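Local coordinates for penicillin binding protein 2X (Streptococcus thermophilus, PDB 5U47), which probably acts as a transpeptidase that cross-links adjacent glycan strands of septal peptidoglycan and is inactivated by beta-lactams that acylate its active-site serine, at residues A[146-154]-A[220-231]; A[233-244]-A[550-561]. The protein carries 1 engineered substitution. All coordinates share one frame; numbering follows the deposited sequence.

Interaction 1 (A[146-154]-A[220-231])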
loop_
_atom_site.group_PDB
_atom_site.type_symbol
_atom_site.label_atom_id
_atom_site.label_comp_id
_atom_site.label_asym_id
_atom_site.label_seq_id
_atom_site.Cartn_x
_atom_site.Cartn_y
_atom_site.Cartn_z
ATOM N N ASN A 146 10.265 3.690 -14.258
ATOM C CA ASN A 146 10.019 2.272 -14.472
ATOM C C ASN A 146 8.779 1.953 -15.324
ATOM O O ASN A 146 8.498 0.784 -15.565
ATOM C CB ASN A 146 9.957 1.555 -13.125
ATOM C CG ASN A 146 11.252 1.688 -12.351
ATOM O OD1 ASN A 146 12.243 1.034 -12.657
ATOM N ND2 ASN A 146 11.248 2.542 -11.359
ATOM N N GLY A 147 8.065 2.969 -15.809
ATOM C CA GLY A 147 6.886 2.737 -16.668
ATOM C C GLY A 147 5.764 1.956 -15.956
ATOM O O GLY A 147 5.197 2.440 -14.958
ATOM N N THR A 148 5.432 0.774 -16.492
ATOM C CA THR A 148 4.413 -0.111 -15.892
ATOM C C THR A 148 5.072 -0.870 -14.741
ATOM O O THR A 148 5.724 -1.912 -14.938
ATOM C CB THR A 148 3.826 -1.046 -16.954
ATOM O OG1 THR A 148 3.268 -0.238 -18.012
ATOM C CG2 THR A 148 2.763 -1.921 -16.363
ATOM N N PHE A 149 4.906 -0.327 -13.542
ATOM C CA PHE A 149 5.607 -0.796 -12.355
ATOM C C PHE A 149 4.856 -0.287 -11.141
ATOM O O PHE A 149 4.861 0.915 -10.872
ATOM C CB PHE A 149 7.039 -0.205 -12.408
ATOM C CG PHE A 149 7.917 -0.511 -11.214
ATOM C CD1 PHE A 149 7.765 0.173 -10.021
ATOM C CD2 PHE A 149 8.955 -1.427 -11.324
ATOM C CE1 PHE A 149 8.586 -0.100 -8.931
ATOM C CE2 PHE A 149 9.793 -1.694 -10.255
ATOM C CZ PHE A 149 9.614 -1.016 -9.060
ATOM N N ALA A 150 4.199 -1.198 -10.417
ATOM C CA ALA A 150 3.400 -0.854 -9.209
ATOM C C ALA A 150 2.635 0.434 -9.411
ATOM O O ALA A 150 2.569 1.284 -8.519
ATOM C CB ALA A 150 4.318 -0.714 -8.027
ATOM N N SER A 151 2.020 0.563 -10.571
ATOM C CA SER A 151 1.408 1.836 -10.941
ATOM C C SER A 151 0.290 2.290 -10.027
ATOM O O SER A 151 0.300 3.438 -9.542
ATOM C CB SER A 151 0.966 1.803 -12.406
ATOM O OG SER A 151 2.106 1.711 -13.242
ATOM N N GLU A 152 -0.669 1.407 -9.780
ATOM C CA GLU A 152 -1.755 1.750 -8.868
ATOM C C GLU A 152 -1.244 2.043 -7.443
ATOM O O GLU A 152 -1.749 2.934 -6.773
ATOM C CB GLU A 152 -2.859 0.679 -8.880
ATOM C CG GLU A 152 -3.683 0.690 -10.167
ATOM C CD GLU A 152 -3.001 0.101 -11.398
ATOM O OE1 GLU A 152 -1.881 -0.522 -11.326
ATOM O OE2 GLU A 152 -3.620 0.260 -12.472
ATOM N N PHE A 153 -0.230 1.311 -7.003
ATOM C CA PHE A 153 0.348 1.573 -5.679
ATOM C C PHE A 153 0.969 2.991 -5.585
ATOM O O PHE A 153 0.684 3.749 -4.634
ATOM C CB PHE A 153 1.372 0.507 -5.366
ATOM C CG PHE A 153 2.232 0.814 -4.177
ATOM C CD1 PHE A 153 1.756 0.618 -2.888
ATOM C CD2 PHE A 153 3.526 1.284 -4.354
ATOM C CE1 PHE A 153 2.566 0.892 -1.793
ATOM C CE2 PHE A 153 4.351 1.548 -3.260
ATOM C CZ PHE A 153 3.862 1.352 -1.982
ATOM N N LEU A 154 1.794 3.336 -6.570
ATOM C CA LEU A 154 2.465 4.641 -6.586
ATOM C C LEU A 154 1.504 5.797 -6.749
ATOM O O LEU A 154 1.641 6.813 -6.090
ATOM C CB LEU A 154 3.505 4.707 -7.708
ATOM C CG LEU A 154 4.711 3.791 -7.580
ATOM C CD1 LEU A 154 5.545 3.845 -8.849
ATOM C CD2 LEU A 154 5.540 4.164 -6.366
ATOM N N THR A 220 10.218 3.405 -0.140
ATOM C CA THR A 220 9.232 2.382 0.076
ATOM C C THR A 220 9.920 1.066 0.405
ATOM O O THR A 220 11.160 0.935 0.301
ATOM C CB THR A 220 8.316 2.192 -1.146
ATOM O OG1 THR A 220 9.069 1.680 -2.250
ATOM C CG2 THR A 220 7.657 3.492 -1.519
ATOM N N THR A 221 9.115 0.088 0.811
ATOM C CA THR A 221 9.617 -1.247 1.128
ATOM C C THR A 221 9.805 -2.097 -0.117
ATOM O O THR A 221 10.369 -3.193 -0.046
ATOM C CB THR A 221 8.621 -1.984 2.060
ATOM O OG1 THR A 221 7.325 -1.933 1.479
ATOM C CG2 THR A 221 8.594 -1.327 3.407
ATOM N N LEU A 222 9.319 -1.611 -1.261
ATOM C CA LEU A 222 9.408 -2.371 -2.515
ATOM C C LEU A 222 10.845 -2.659 -2.955
ATOM O O LEU A 222 11.749 -1.901 -2.682
ATOM C CB LEU A 222 8.710 -1.650 -3.671
ATOM C CG LEU A 222 7.227 -1.291 -3.621
ATOM C CD1 LEU A 222 6.853 -0.618 -4.937
ATOM C CD2 LEU A 222 6.326 -2.483 -3.368
ATOM N N SER A 223 11.016 -3.813 -3.590
ATOM C CA SER A 223 12.254 -4.225 -4.211
ATOM C C SER A 223 12.031 -4.080 -5.697
ATOM O O SER A 223 11.261 -4.867 -6.283
ATOM C CB SER A 223 12.531 -5.678 -3.889
ATOM O OG SER A 223 13.591 -6.186 -4.680
ATOM N N ALA A 224 12.654 -3.079 -6.317
ATOM C CA ALA A 224 12.475 -2.896 -7.763
ATOM C C ALA A 224 12.746 -4.142 -8.605
ATOM O O ALA A 224 11.942 -4.448 -9.497
ATOM C CB ALA A 224 13.244 -1.679 -8.285
ATOM N N PRO A 225 13.849 -4.887 -8.326
ATOM C CA PRO A 225 14.097 -6.111 -9.102
ATOM C C PRO A 225 12.968 -7.131 -8.987
ATOM O O PRO A 225 12.525 -7.703 -9.995
ATOM C CB PRO A 225 15.391 -6.684 -8.476
ATOM C CG PRO A 225 16.064 -5.511 -7.832
ATOM C CD PRO A 225 14.976 -4.560 -7.434
ATOM N N LEU A 226 12.497 -7.361 -7.762
ATOM C CA LEU A 226 11.421 -8.319 -7.548
ATOM C C LEU A 226 10.139 -7.820 -8.194
ATOM O O LEU A 226 9.416 -8.592 -8.831
ATOM C CB LEU A 226 11.173 -8.551 -6.059
ATOM C CG LEU A 226 10.125 -9.618 -5.740
ATOM C CD1 LEU A 226 10.599 -10.964 -6.253
ATOM C CD2 LEU A 226 9.855 -9.680 -4.247
ATOM N N GLN A 227 9.853 -6.537 -8.009
ATOM C CA GLN A 227 8.645 -5.928 -8.585
ATOM C C GLN A 227 8.632 -6.064 -10.108
ATOM O O GLN A 227 7.609 -6.411 -10.679
ATOM C CB GLN A 227 8.552 -4.464 -8.200
ATOM C CG GLN A 227 7.314 -3.741 -8.738
ATOM C CD GLN A 227 6.028 -4.085 -7.981
ATOM O OE1 GLN A 227 6.009 -4.132 -6.742
ATOM N NE2 GLN A 227 4.944 -4.250 -8.713
ATOM N N THR A 228 9.770 -5.777 -10.749
ATOM C CA THR A 228 9.911 -5.875 -12.218
ATOM C C THR A 228 9.615 -7.286 -12.677
ATOM O O THR A 228 8.879 -7.505 -13.635
ATOM C CB THR A 228 11.322 -5.398 -12.674
ATOM O OG1 THR A 228 11.469 -4.023 -12.316
ATOM C CG2 THR A 228 11.523 -5.521 -14.184
ATOM N N PHE A 229 10.138 -8.246 -11.937
ATOM C CA PHE A 229 9.929 -9.645 -12.236
ATOM C C PHE A 229 8.462 -10.030 -12.043
ATOM O O PHE A 229 7.902 -10.751 -12.866
ATOM C CB PHE A 229 10.850 -10.476 -11.346
ATOM C CG PHE A 229 10.915 -11.899 -11.708
ATOM C CD1 PHE A 229 11.851 -12.349 -12.620
ATOM C CD2 PHE A 229 10.065 -12.807 -11.119
ATOM C CE1 PHE A 229 11.917 -13.686 -12.954
ATOM C CE2 PHE A 229 10.119 -14.133 -11.445
ATOM C CZ PHE A 229 11.042 -14.581 -12.370
ATOM N N LEU A 230 7.829 -9.527 -10.971
ATOM C CA LEU A 230 6.413 -9.798 -10.725
ATOM C C LEU A 230 5.511 -9.286 -11.866
ATOM O O LEU A 230 4.541 -9.964 -12.249
ATOM C CB LEU A 230 5.951 -9.161 -9.400
ATOM C CG LEU A 230 4.464 -9.263 -9.083
ATOM C CD1 LEU A 230 4.031 -10.704 -8.983
ATOM C CD2 LEU A 230 4.125 -8.527 -7.802
ATOM N N GLU A 231 5.807 -8.086 -12.374
ATOM C CA GLU A 231 5.009 -7.473 -13.463
ATOM C C GLU A 231 5.012 -8.373 -14.703
ATOM O O GLU A 231 3.979 -8.611 -15.310
ATOM C CB GLU A 231 5.528 -6.064 -13.832
ATOM C CG GLU A 231 5.469 -5.004 -12.719
ATOM C CD GLU A 231 4.081 -4.406 -12.422
ATOM O OE1 GLU A 231 3.222 -4.396 -13.321
ATOM O OE2 GLU A 231 3.861 -3.892 -11.282
HETATM O O HOH W 1 12.183 -1.372 -13.869
HETATM O O HOH W 2 1.570 -1.949 -12.563
#
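Phe149 lays one face of its ring against Gln227. Gln227 CG sits almost over the middle of the ring, 3.6 Å from the centroid of Phe149, a CH-pi contact. Asn146 CG lies over the opposite face, displaced from its centre. Thr228 OG1 meets the ring at its edge, 3.5 Å from Phe149 CE2, and Ala224 CA lies in the ring plane too. Phe149 CG is anti to the backbone N (chi1 177°), which carries the ring across to helix 224-241. Thr228 OG1 donates to Ala224 O and accepts from water 1, which also donates to Asn146 OD1.

Beside the ring, three donors grip Glu231 OE2. Ala150 N donates at 2.8 Å to Glu231 OE2, nearly straight (165°) but from above the carboxylate plane. Gln227 NE2 reaches Glu231 OE2 at 2.8 Å on the anti side, closer to that plane. The third is Thr262 OG1, and Arg264 forms a salt bridge with Glu231 OE1.

Further along, Leu222 CD1 packs 3.7 Å from Phe153 CE2 and 4.0 Å from Ala150 CB.

A buried carboxylate on helix 224-241 thus holds the backbone N-H at the start of helix 151-154. This joins a segment of the dimerisation domain to the helix that leads into the transpeptidase region. Strand 258-264 flanks Gln227, Leu43 of strand 42-55 touches Phe149, and helix 558-572 touches Phe229.

Interaction 2 (A[233-244]-A[550-561])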
loop_
_atom_site.group_PDB
_atom_site.type_symbol
_atom_site.label_atom_id
_atom_site.label_comp_id
_atom_site.label_asym_id
_atom_site.label_seq_id
_atom_site.Cartn_x
_atom_site.Cartn_y
_atom_site.Cartn_z
ATOM N N GLN A 233 5.621 -11.676 -14.833
ATOM C CA GLN A 233 4.870 -12.915 -14.582
ATOM C C GLN A 233 3.380 -12.690 -14.460
ATOM O O GLN A 233 2.613 -13.558 -14.849
ATOM C CB GLN A 233 5.394 -13.676 -13.360
ATOM C CG GLN A 233 6.832 -14.067 -13.509
ATOM C CD GLN A 233 7.066 -14.846 -14.782
ATOM O OE1 GLN A 233 7.852 -14.431 -15.593
ATOM N NE2 GLN A 233 6.310 -15.950 -14.992
ATOM N N MET A 234 2.978 -11.520 -13.950
ATOM C CA MET A 234 1.573 -11.197 -13.845
ATOM C C MET A 234 0.966 -11.003 -15.238
ATOM O O MET A 234 -0.173 -11.382 -15.460
ATOM C CB MET A 234 1.356 -9.945 -13.002
ATOM C CG MET A 234 -0.039 -9.843 -12.480
ATOM S SD MET A 234 -0.390 -11.168 -11.282
ATOM C CE MET A 234 -1.937 -10.482 -10.740
ATOM N N ASP A 235 1.716 -10.398 -16.161
ATOM C CA ASP A 235 1.226 -10.249 -17.542
ATOM C C ASP A 235 0.969 -11.612 -18.147
ATOM O O ASP A 235 -0.048 -11.807 -18.810
ATOM C CB ASP A 235 2.214 -9.509 -18.447
ATOM C CG ASP A 235 2.313 -8.034 -18.141
ATOM O OD1 ASP A 235 1.420 -7.454 -17.464
ATOM O OD2 ASP A 235 3.302 -7.450 -18.595
ATOM N N THR A 236 1.886 -12.552 -17.926
ATOM C CA THR A 236 1.692 -13.907 -18.468
ATOM C C THR A 236 0.462 -14.580 -17.848
ATOM O O THR A 236 -0.292 -15.292 -18.537
ATOM C CB THR A 236 2.917 -14.787 -18.237
ATOM O OG1 THR A 236 4.066 -14.113 -18.755
ATOM C CG2 THR A 236 2.766 -16.164 -18.952
ATOM N N PHE A 237 0.267 -14.352 -16.551
ATOM C CA PHE A 237 -0.845 -14.935 -15.812
ATOM C C PHE A 237 -2.173 -14.403 -16.376
ATOM O O PHE A 237 -3.132 -15.165 -16.548
ATOM C CB PHE A 237 -0.655 -14.633 -14.318
ATOM C CG PHE A 237 -1.739 -15.167 -13.409
ATOM C CD1 PHE A 237 -1.851 -16.526 -13.148
ATOM C CD2 PHE A 237 -2.574 -14.290 -12.720
ATOM C CE1 PHE A 237 -2.820 -17.007 -12.272
ATOM C CE2 PHE A 237 -3.539 -14.772 -11.845
ATOM C CZ PHE A 237 -3.659 -16.132 -11.618
ATOM N N MET A 238 -2.219 -13.109 -16.693
ATOM C CA MET A 238 -3.421 -12.513 -17.287
ATOM C C MET A 238 -3.682 -13.045 -18.692
ATOM O O MET A 238 -4.831 -13.207 -19.076
ATOM C CB MET A 238 -3.322 -10.992 -17.349
ATOM C CG MET A 238 -3.242 -10.320 -16.000
ATOM S SD MET A 238 -4.466 -10.941 -14.833
ATOM C CE MET A 238 -5.968 -10.460 -15.691
ATOM N N GLU A 239 -2.622 -13.281 -19.461
ATOM C CA GLU A 239 -2.784 -13.855 -20.800
ATOM C C GLU A 239 -3.407 -15.244 -20.681
ATOM O O GLU A 239 -4.292 -15.591 -21.439
ATOM C CB GLU A 239 -1.454 -13.934 -21.531
ATOM C CG GLU A 239 -0.890 -12.568 -21.867
ATOM C CD GLU A 239 0.546 -12.603 -22.370
ATOM O OE1 GLU A 239 1.149 -13.710 -22.465
ATOM O OE2 GLU A 239 1.067 -11.503 -22.662
ATOM N N GLN A 240 -2.965 -16.019 -19.702
ATOM C CA GLN A 240 -3.500 -17.373 -19.487
ATOM C C GLN A 240 -4.936 -17.424 -18.971
ATOM O O GLN A 240 -5.720 -18.269 -19.394
ATOM C CB GLN A 240 -2.662 -18.111 -18.458
ATOM C CG GLN A 240 -1.296 -18.586 -18.899
ATOM C CD GLN A 240 -0.647 -19.375 -17.776
ATOM O OE1 GLN A 240 -0.506 -18.874 -16.662
ATOM N NE2 GLN A 240 -0.275 -20.617 -18.052
ATOM N N THR A 241 -5.263 -16.539 -18.029
ATOM C CA THR A 241 -6.586 -16.543 -17.381
ATOM C C THR A 241 -7.648 -15.684 -18.068
ATOM O O THR A 241 -8.826 -16.059 -18.098
ATOM C CB THR A 241 -6.488 -16.057 -15.914
ATOM O OG1 THR A 241 -5.970 -14.720 -15.872
ATOM C CG2 THR A 241 -5.590 -16.950 -15.099
ATOM N N LYS A 242 -7.222 -14.553 -18.631
ATOM C CA LYS A 242 -8.131 -13.542 -19.204
ATOM C C LYS A 242 -9.201 -13.133 -18.173
ATOM O O LYS A 242 -10.397 -13.050 -18.490
ATOM C CB LYS A 242 -8.817 -13.985 -20.506
ATOM C CG LYS A 242 -7.913 -14.337 -21.677
ATOM C CD LYS A 242 -7.535 -15.811 -21.681
ATOM C CE LYS A 242 -6.917 -16.180 -23.016
ATOM N NZ LYS A 242 -6.440 -17.585 -23.008
ATOM N N GLY A 243 -8.765 -12.915 -16.933
ATOM C CA GLY A 243 -9.664 -12.480 -15.877
ATOM C C GLY A 243 -9.963 -11.002 -16.042
ATOM O O GLY A 243 -9.212 -10.277 -16.717
ATOM N N ILE A 244 -11.052 -10.553 -15.421
ATOM C CA ILE A 244 -11.427 -9.145 -15.464
ATOM C C ILE A 244 -10.506 -8.307 -14.578
ATOM O O ILE A 244 -10.324 -7.133 -14.825
ATOM C CB ILE A 244 -12.917 -8.911 -15.150
ATOM C CG1 ILE A 244 -13.261 -9.232 -13.696
ATOM C CG2 ILE A 244 -13.772 -9.759 -16.102
ATOM C CD1 ILE A 244 -14.682 -8.843 -13.324
ATOM N N PRO A 550 -11.922 -15.512 -14.290
ATOM C CA PRO A 550 -11.066 -15.937 -15.377
ATOM C C PRO A 550 -11.889 -16.644 -16.469
ATOM O O PRO A 550 -12.703 -17.505 -16.141
ATOM C CB PRO A 550 -10.119 -16.927 -14.706
ATOM C CG PRO A 550 -10.892 -17.472 -13.553
ATOM C CD PRO A 550 -11.709 -16.314 -13.067
ATOM N N LYS A 551 -11.717 -16.241 -17.732
ATOM C CA LYS A 551 -12.392 -16.912 -18.855
ATOM C C LYS A 551 -11.964 -18.367 -18.931
ATOM O O LYS A 551 -12.785 -19.238 -19.206
ATOM C CB LYS A 551 -12.059 -16.279 -20.213
ATOM C CG LYS A 551 -13.055 -15.271 -20.760
ATOM C CD LYS A 551 -13.089 -13.983 -19.982
ATOM C CE LYS A 551 -14.057 -13.000 -20.622
ATOM N NZ LYS A 551 -14.204 -11.760 -19.809
ATOM N N THR A 552 -10.667 -18.594 -18.724
ATOM C CA THR A 552 -10.052 -19.916 -18.764
ATOM C C THR A 552 -9.408 -20.129 -17.412
ATOM O O THR A 552 -8.682 -19.244 -16.933
ATOM C CB THR A 552 -8.956 -19.988 -19.859
ATOM O OG1 THR A 552 -9.470 -19.498 -21.099
ATOM C CG2 THR A 552 -8.464 -21.422 -20.062
ATOM N N TRP A 553 -9.673 -21.272 -16.772
ATOM C CA TRP A 553 -9.094 -21.528 -15.444
ATOM C C TRP A 553 -8.634 -22.957 -15.184
ATOM O O TRP A 553 -9.265 -23.912 -15.592
ATOM C CB TRP A 553 -10.063 -21.142 -14.316
ATOM C CG TRP A 553 -9.401 -21.362 -12.991
ATOM C CD1 TRP A 553 -9.674 -22.338 -12.070
ATOM C CD2 TRP A 553 -8.276 -20.650 -12.497
ATOM N NE1 TRP A 553 -8.801 -22.246 -11.011
ATOM C CE2 TRP A 553 -7.932 -21.216 -11.251
ATOM C CE3 TRP A 553 -7.529 -19.576 -12.979
ATOM C CZ2 TRP A 553 -6.884 -20.745 -10.493
ATOM C CZ3 TRP A 553 -6.481 -19.101 -12.224
ATOM C CH2 TRP A 553 -6.173 -19.678 -10.986
ATOM N N ASN A 554 -7.534 -23.053 -14.451
ATOM C CA ASN A 554 -6.964 -24.300 -14.010
ATOM C C ASN A 554 -6.039 -23.902 -12.860
ATOM O O ASN A 554 -5.301 -22.931 -12.986
ATOM C CB ASN A 554 -6.182 -24.946 -15.157
ATOM C CG ASN A 554 -5.621 -26.302 -14.800
ATOM O OD1 ASN A 554 -5.098 -26.515 -13.701
ATOM N ND2 ASN A 554 -5.692 -27.220 -15.746
ATOM N N ASN A 555 -6.070 -24.629 -11.751
ATOM C CA ASN A 555 -5.191 -24.292 -10.622
ATOM C C ASN A 555 -3.713 -24.242 -10.995
ATOM O O ASN A 555 -2.952 -23.512 -10.378
ATOM C CB ASN A 555 -5.435 -25.208 -9.420
ATOM C CG ASN A 555 -6.680 -24.821 -8.637
ATOM O OD1 ASN A 555 -7.118 -23.669 -8.670
ATOM N ND2 ASN A 555 -7.236 -25.770 -7.901
ATOM N N ASN A 556 -3.327 -24.992 -12.024
ATOM C CA ASN A 556 -1.958 -25.003 -12.520
ATOM C C ASN A 556 -1.482 -23.619 -12.945
ATOM O O ASN A 556 -0.268 -23.373 -12.988
ATOM C CB ASN A 556 -1.826 -25.956 -13.718
ATOM C CG ASN A 556 -2.081 -27.411 -13.345
ATOM O OD1 ASN A 556 -2.027 -27.778 -12.175
ATOM N ND2 ASN A 556 -2.370 -28.246 -14.345
ATOM N N PHE A 557 -2.414 -22.719 -13.266
ATOM C CA PHE A 557 -2.016 -21.374 -13.675
ATOM C C PHE A 557 -1.313 -20.606 -12.574
ATOM O O PHE A 557 -0.545 -19.699 -12.879
ATOM C CB PHE A 557 -3.179 -20.521 -14.198
ATOM C CG PHE A 557 -3.813 -21.030 -15.473
ATOM C CD1 PHE A 557 -3.082 -21.718 -16.429
ATOM C CD2 PHE A 557 -5.135 -20.714 -15.758
ATOM C CE1 PHE A 557 -3.679 -22.153 -17.603
ATOM C CE2 PHE A 557 -5.733 -21.137 -16.942
ATOM C CZ PHE A 557 -5.005 -21.859 -17.863
ATOM N N PHE A 558 -1.562 -20.953 -11.310
ATOM C CA PHE A 558 -0.877 -20.259 -10.218
ATOM C C PHE A 558 0.636 -20.436 -10.276
ATOM O O PHE A 558 1.376 -19.581 -9.787
ATOM C CB PHE A 558 -1.388 -20.689 -8.841
ATOM C CG PHE A 558 -2.736 -20.147 -8.482
ATOM C CD1 PHE A 558 -3.006 -18.790 -8.578
ATOM C CD2 PHE A 558 -3.714 -20.983 -7.963
ATOM C CE1 PHE A 558 -4.245 -18.279 -8.220
ATOM C CE2 PHE A 558 -4.955 -20.479 -7.579
ATOM C CZ PHE A 558 -5.224 -19.126 -7.709
ATOM N N ALA A 559 1.091 -21.532 -10.879
ATOM C CA ALA A 559 2.525 -21.792 -11.003
ATOM C C ALA A 559 3.207 -20.728 -11.855
ATOM O O ALA A 559 4.390 -20.474 -11.696
ATOM C CB ALA A 559 2.775 -23.153 -11.584
ATOM N N THR A 560 2.453 -20.134 -12.776
ATOM C CA THR A 560 2.961 -19.090 -13.641
ATOM C C THR A 560 3.440 -17.863 -12.858
ATOM O O THR A 560 4.438 -17.239 -13.212
ATOM C CB THR A 560 1.862 -18.654 -14.648
ATOM O OG1 THR A 560 1.449 -19.792 -15.415
ATOM C CG2 THR A 560 2.365 -17.565 -15.584
ATOM N N VAL A 561 2.757 -17.548 -11.771
ATOM C CA VAL A 561 3.063 -16.338 -11.015
ATOM C C VAL A 561 3.730 -16.620 -9.658
ATOM O O VAL A 561 4.715 -15.982 -9.330
ATOM C CB VAL A 561 1.806 -15.419 -10.929
ATOM C CG1 VAL A 561 0.667 -16.082 -10.194
ATOM C CG2 VAL A 561 2.146 -14.096 -10.274
#
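Thr560 fits as a knob into a hole formed by Gln233, Thr236, Phe237 and Gln240. Its CG2 meets Thr236 CG2 at 3.7 Å. Thr560 OG1 donates to Gln240 OE1, although the modelled separation is so short that its exact length is doubtful. Gln233 NE2 donates to Thr560 O at 2.9 Å, in the carbonyl plane and close to straight (166°).

Phe237 is clamped on both faces. Val561 CG1 lies over one, 4.1 Å from the centroid of Phe237, and Thr241 CG2 over the other. Phe557 O comes to the ring edge, 3.4 Å from Phe237 CD1. The Phe557 ring is sandwiched as well, with Gln240 CB over one face and Asn554 CB over the opposite one.

With chi1 at 60°, Thr241 OG1 folds back over its own helix to donate to Phe237 O. Thr241 CG2 is left facing the edge of Trp553, 3.7 Å from Trp553 CZ3. At the helix end, Thr552 N donates to Thr241 O at 3.2 Å.

Farther out, Trp553 CH2 lies over a face of Phe558, and Trp553 NE1 donates to Asn555 OD1. Asn554 OD1 accepts from Asn556 N in an Asx turn that leads toward helix 558-572. Val547 of strand 541-548 touches Phe237, Thr241 and Trp553.

The end of helix 224-241 and the turn into helix 558-572 thus meet on one side of the five-stranded antiparallel sheet, as the terminal helices do in the penicillin-recognising, beta-lactamase-like fold. Their joint has an apolar centre, with polar bonds to Thr560 and Thr552 at its two ends.

How the interactions relate
Interactions 1 and 2 follow one another along helix 224-241, with centres about 19 Å apart. They touch directly where Leu230 CD1 packs 4.1 Å from Val561 CG2. Arg264, at the end of strand 258-264, also spans them, with salt bridges to Glu231 in interaction 1 and Asp235 in interaction 2. Interaction 1 ties the helix start to a segment of the dimerisation domain; interaction 2 ties its end to the transpeptidase domain. Helices 224-241 and 558-572 pack together on the five-stranded sheet. The likely active site, with an SxxK pattern at Ser295 and Lys298, includes Lys505 on strand 503-510, at the opposite sheet edge from strand 258-264.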